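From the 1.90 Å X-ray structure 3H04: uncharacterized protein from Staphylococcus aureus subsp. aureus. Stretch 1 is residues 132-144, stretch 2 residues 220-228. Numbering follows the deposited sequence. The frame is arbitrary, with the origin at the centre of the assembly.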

# COMPACT_ATOMS: atom_id res chain seq x y z
N ASN A 132 -7.17 -13.77 0.50
CA ASN A 132 -7.98 -14.96 0.27
C ASN A 132 -9.33 -14.54 -0.24
O ASN A 132 -10.32 -14.61 0.49
CB ASN A 132 -8.15 -15.78 1.55
CG ASN A 132 -8.93 -17.06 1.32
OD1 ASN A 132 -9.10 -17.50 0.17
ND2 ASN A 132 -9.40 -17.68 2.39
N THR A 133 -9.40 -14.14 -1.51
CA THR A 133 -10.64 -13.63 -2.09
C THR A 133 -10.67 -14.10 -3.55
O THR A 133 -9.61 -14.33 -4.16
CB THR A 133 -10.77 -12.03 -1.87
OG1 THR A 133 -9.49 -11.42 -1.59
CG2 THR A 133 -11.58 -11.70 -0.71
N GLU A 134 -11.83 -14.31 -4.15
CA GLU A 134 -11.82 -15.00 -5.45
C GLU A 134 -11.11 -14.19 -6.58
O GLU A 134 -10.36 -14.76 -7.39
CB GLU A 134 -13.24 -15.44 -5.86
CG GLU A 134 -13.30 -16.78 -6.64
CD GLU A 134 -12.67 -18.03 -5.93
OE1 GLU A 134 -12.83 -18.20 -4.70
OE2 GLU A 134 -12.02 -18.86 -6.62
N PRO A 135 -11.35 -12.88 -6.64
CA PRO A 135 -10.64 -12.04 -7.63
C PRO A 135 -9.11 -12.11 -7.57
O PRO A 135 -8.46 -11.84 -8.58
CB PRO A 135 -11.11 -10.63 -7.29
CG PRO A 135 -12.38 -10.79 -6.68
CD PRO A 135 -12.34 -12.08 -5.90
N PHE A 136 -8.54 -12.40 -6.39
CA PHE A 136 -7.10 -12.61 -6.30
C PHE A 136 -6.63 -14.03 -6.61
O PHE A 136 -5.49 -14.24 -6.99
CB PHE A 136 -6.57 -12.19 -4.95
CG PHE A 136 -6.77 -10.73 -4.65
CD1 PHE A 136 -6.94 -9.79 -5.67
CD2 PHE A 136 -6.76 -10.29 -3.34
CE1 PHE A 136 -7.12 -8.44 -5.39
CE2 PHE A 136 -6.97 -8.95 -3.06
CZ PHE A 136 -7.13 -8.01 -4.10
N LYS A 137 -7.51 -15.00 -6.43
CA LYS A 137 -7.22 -16.39 -6.72
C LYS A 137 -7.36 -16.71 -8.21
O LYS A 137 -6.57 -17.48 -8.76
CB LYS A 137 -8.18 -17.26 -5.92
CG LYS A 137 -7.93 -17.24 -4.43
CD LYS A 137 -9.02 -18.01 -3.63
CE LYS A 137 -9.09 -19.48 -4.01
NZ LYS A 137 -10.33 -20.06 -3.51
N THR A 138 -8.33 -16.10 -8.87
CA THR A 138 -8.63 -16.43 -10.24
C THR A 138 -8.01 -15.44 -11.24
O THR A 138 -7.43 -14.42 -10.88
CB THR A 138 -10.15 -16.48 -10.45
OG1 THR A 138 -10.67 -15.18 -10.22
CG2 THR A 138 -10.83 -17.46 -9.45
N THR A 139 -8.12 -15.79 -12.52
CA THR A 139 -7.70 -14.93 -13.60
C THR A 139 -8.45 -13.63 -13.60
O THR A 139 -9.65 -13.62 -13.45
CB THR A 139 -7.96 -15.64 -14.95
OG1 THR A 139 -7.00 -16.68 -15.07
CG2 THR A 139 -7.80 -14.68 -16.12
N ASN A 140 -7.72 -12.52 -13.73
CA ASN A 140 -8.32 -11.21 -13.89
C ASN A 140 -8.44 -10.90 -15.39
O ASN A 140 -7.44 -10.86 -16.12
CB ASN A 140 -7.48 -10.15 -13.17
CG ASN A 140 -8.07 -8.73 -13.27
OD1 ASN A 140 -8.25 -8.18 -14.38
ND2 ASN A 140 -8.27 -8.11 -12.13
N SER A 141 -9.69 -10.71 -15.83
CA SER A 141 -10.05 -10.35 -17.22
C SER A 141 -9.28 -9.21 -17.84
O SER A 141 -8.91 -9.26 -19.02
CB SER A 141 -11.55 -9.92 -17.27
OG SER A 141 -12.35 -11.04 -17.20
N TYR A 142 -9.12 -8.15 -17.07
CA TYR A 142 -8.47 -6.95 -17.55
C TYR A 142 -7.03 -7.24 -17.95
O TYR A 142 -6.56 -6.69 -18.94
CB TYR A 142 -8.57 -5.84 -16.51
CG TYR A 142 -7.91 -4.56 -16.89
CD1 TYR A 142 -8.63 -3.53 -17.55
CD2 TYR A 142 -6.59 -4.32 -16.56
CE1 TYR A 142 -7.98 -2.32 -17.93
CE2 TYR A 142 -5.95 -3.14 -16.91
CZ TYR A 142 -6.66 -2.14 -17.61
OH TYR A 142 -6.02 -0.98 -17.89
N TYR A 143 -6.34 -8.11 -17.22
CA TYR A 143 -4.92 -8.42 -17.46
C TYR A 143 -4.63 -9.58 -18.40
O TYR A 143 -3.50 -9.76 -18.84
CB TYR A 143 -4.24 -8.66 -16.11
CG TYR A 143 -4.19 -7.41 -15.26
CD1 TYR A 143 -3.45 -6.30 -15.67
CD2 TYR A 143 -4.86 -7.33 -14.07
CE1 TYR A 143 -3.37 -5.14 -14.85
CE2 TYR A 143 -4.79 -6.18 -13.26
CZ TYR A 143 -4.07 -5.08 -13.69
OH TYR A 143 -3.99 -3.95 -12.90
N ALA A 144 -5.66 -10.39 -18.69
CA ALA A 144 -5.49 -11.66 -19.42
C ALA A 144 -4.87 -11.56 -20.83
O ALA A 144 -3.98 -12.36 -21.19
CB ALA A 144 -6.86 -12.38 -19.47
N ASP A 220 -13.38 -0.22 -10.46
CA ASP A 220 -11.97 -0.66 -10.38
C ASP A 220 -11.85 -2.09 -10.88
O ASP A 220 -12.53 -2.98 -10.38
CB ASP A 220 -11.51 -0.61 -8.94
CG ASP A 220 -10.01 -0.75 -8.79
OD1 ASP A 220 -9.36 -1.46 -9.58
OD2 ASP A 220 -9.51 -0.15 -7.83
N TYR A 221 -11.04 -2.25 -11.92
CA TYR A 221 -10.79 -3.53 -12.60
C TYR A 221 -9.67 -4.38 -11.94
O TYR A 221 -9.51 -5.55 -12.28
CB TYR A 221 -10.39 -3.26 -14.07
CG TYR A 221 -9.24 -2.26 -14.19
CD1 TYR A 221 -7.91 -2.64 -13.95
CD2 TYR A 221 -9.48 -0.93 -14.50
CE1 TYR A 221 -6.91 -1.75 -14.02
CE2 TYR A 221 -8.46 -0.01 -14.56
CZ TYR A 221 -7.17 -0.43 -14.33
OH TYR A 221 -6.14 0.47 -14.37
N ASP A 222 -8.92 -3.79 -11.01
CA ASP A 222 -7.74 -4.44 -10.40
C ASP A 222 -8.04 -4.98 -8.97
O ASP A 222 -7.76 -6.16 -8.66
CB ASP A 222 -6.60 -3.42 -10.35
CG ASP A 222 -5.29 -4.01 -9.76
OD1 ASP A 222 -4.40 -4.43 -10.51
OD2 ASP A 222 -5.15 -4.05 -8.53
N VAL A 223 -8.66 -4.13 -8.14
CA VAL A 223 -9.10 -4.46 -6.81
C VAL A 223 -10.60 -4.15 -6.77
O VAL A 223 -10.98 -3.01 -6.86
CB VAL A 223 -8.46 -3.58 -5.71
CG1 VAL A 223 -9.05 -3.94 -4.34
CG2 VAL A 223 -6.97 -3.74 -5.71
N PRO A 224 -11.43 -5.15 -6.69
CA PRO A 224 -12.85 -4.84 -6.69
C PRO A 224 -13.28 -3.87 -5.55
O PRO A 224 -12.78 -3.98 -4.43
CB PRO A 224 -13.50 -6.20 -6.45
CG PRO A 224 -12.53 -7.17 -6.78
CD PRO A 224 -11.17 -6.59 -6.53
N VAL A 225 -14.21 -2.96 -5.83
CA VAL A 225 -14.71 -2.04 -4.79
C VAL A 225 -15.34 -2.78 -3.59
O VAL A 225 -15.35 -2.28 -2.48
CB VAL A 225 -15.72 -1.00 -5.41
CG1 VAL A 225 -17.03 -1.69 -5.82
CG2 VAL A 225 -15.96 0.13 -4.41
N GLU A 226 -15.84 -3.99 -3.82
CA GLU A 226 -16.24 -4.83 -2.69
C GLU A 226 -15.21 -5.04 -1.58
O GLU A 226 -15.59 -5.30 -0.42
CB GLU A 226 -16.82 -6.19 -3.15
CG GLU A 226 -18.12 -6.05 -3.92
CD GLU A 226 -17.94 -5.88 -5.47
OE1 GLU A 226 -16.86 -5.50 -5.98
OE2 GLU A 226 -18.92 -6.14 -6.19
N GLU A 227 -13.90 -4.91 -1.89
CA GLU A 227 -12.89 -5.03 -0.83
C GLU A 227 -12.99 -3.87 0.17
O GLU A 227 -12.80 -4.06 1.39
CB GLU A 227 -11.47 -5.13 -1.40
CG GLU A 227 -11.23 -6.42 -2.22
CD GLU A 227 -11.56 -7.69 -1.38
OE1 GLU A 227 -11.19 -7.74 -0.17
OE2 GLU A 227 -12.20 -8.62 -1.92
N SER A 228 -13.33 -2.70 -0.34
CA SER A 228 -13.57 -1.54 0.53
C SER A 228 -14.89 -1.67 1.27
O SER A 228 -14.95 -1.35 2.48
CB SER A 228 -13.56 -0.25 -0.28
OG SER A 228 -12.24 0.18 -0.62

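The contact is centred on two tyrosines. The rings of Tyr142 and Tyr221 stack face to face, with centroids 3.7 Å apart and planes inclined by 16°; the closest atoms, Tyr142 CE2 and Tyr221 CE1, approach to 3.3 Å. Both CA-to-CB bonds point toward the opposing stretch, with chi1 t for Tyr142 and p for Tyr221, and the backbones lie nearest here, with CA atoms of these two residues 6.4 Å apart. Tyr221 loses more surface to the other stretch than any other residue here. A second apolar contact joins Pro135 and Pro224, whose CG atoms meet at 3.6 Å; both CA-to-CB bonds point toward the other stretch, and the rings meet across a CA separation of 7.6 Å between Pro135 and Pro224.

Beside the stack, Tyr143 reaches across with its hydroxyl. Its CA-to-CB bond runs sideways, but the side chain extends far enough for Tyr143 OH to donate a very short hydrogen bond of 2.5 Å to Asp222 OD1, a carboxylate oxygen also bonded elsewhere in the structure. The same hydroxyl lies at the edge of the Tyr221 ring, 3.8 Å from Tyr143 OH to Tyr221 CE1.

The Asn140 side chain joins the two backbones. Asn140 ND2 donates a nearly linear hydrogen bond to Tyr221 O (2.8 Å, 168°), while Asn140 OD1 caps the helix that follows, accepting weak bonds from Tyr142 N at 2.8 Å and Tyr143 N at 3.4 Å. One amide thus ties the loop of Tyr221 to the helical turn that carries both stretch 1 tyrosines. Within stretch 2, Asp220 OD1 accepts from Asp222 N at 2.8 Å and Val223 N at 3.1 Å, bracing the loop.

Farther out, Thr133 CG2 packs 3.4 Å from Glu227 OE2, whereas Thr133 OG1 is buried without a hydrogen-bonding partner.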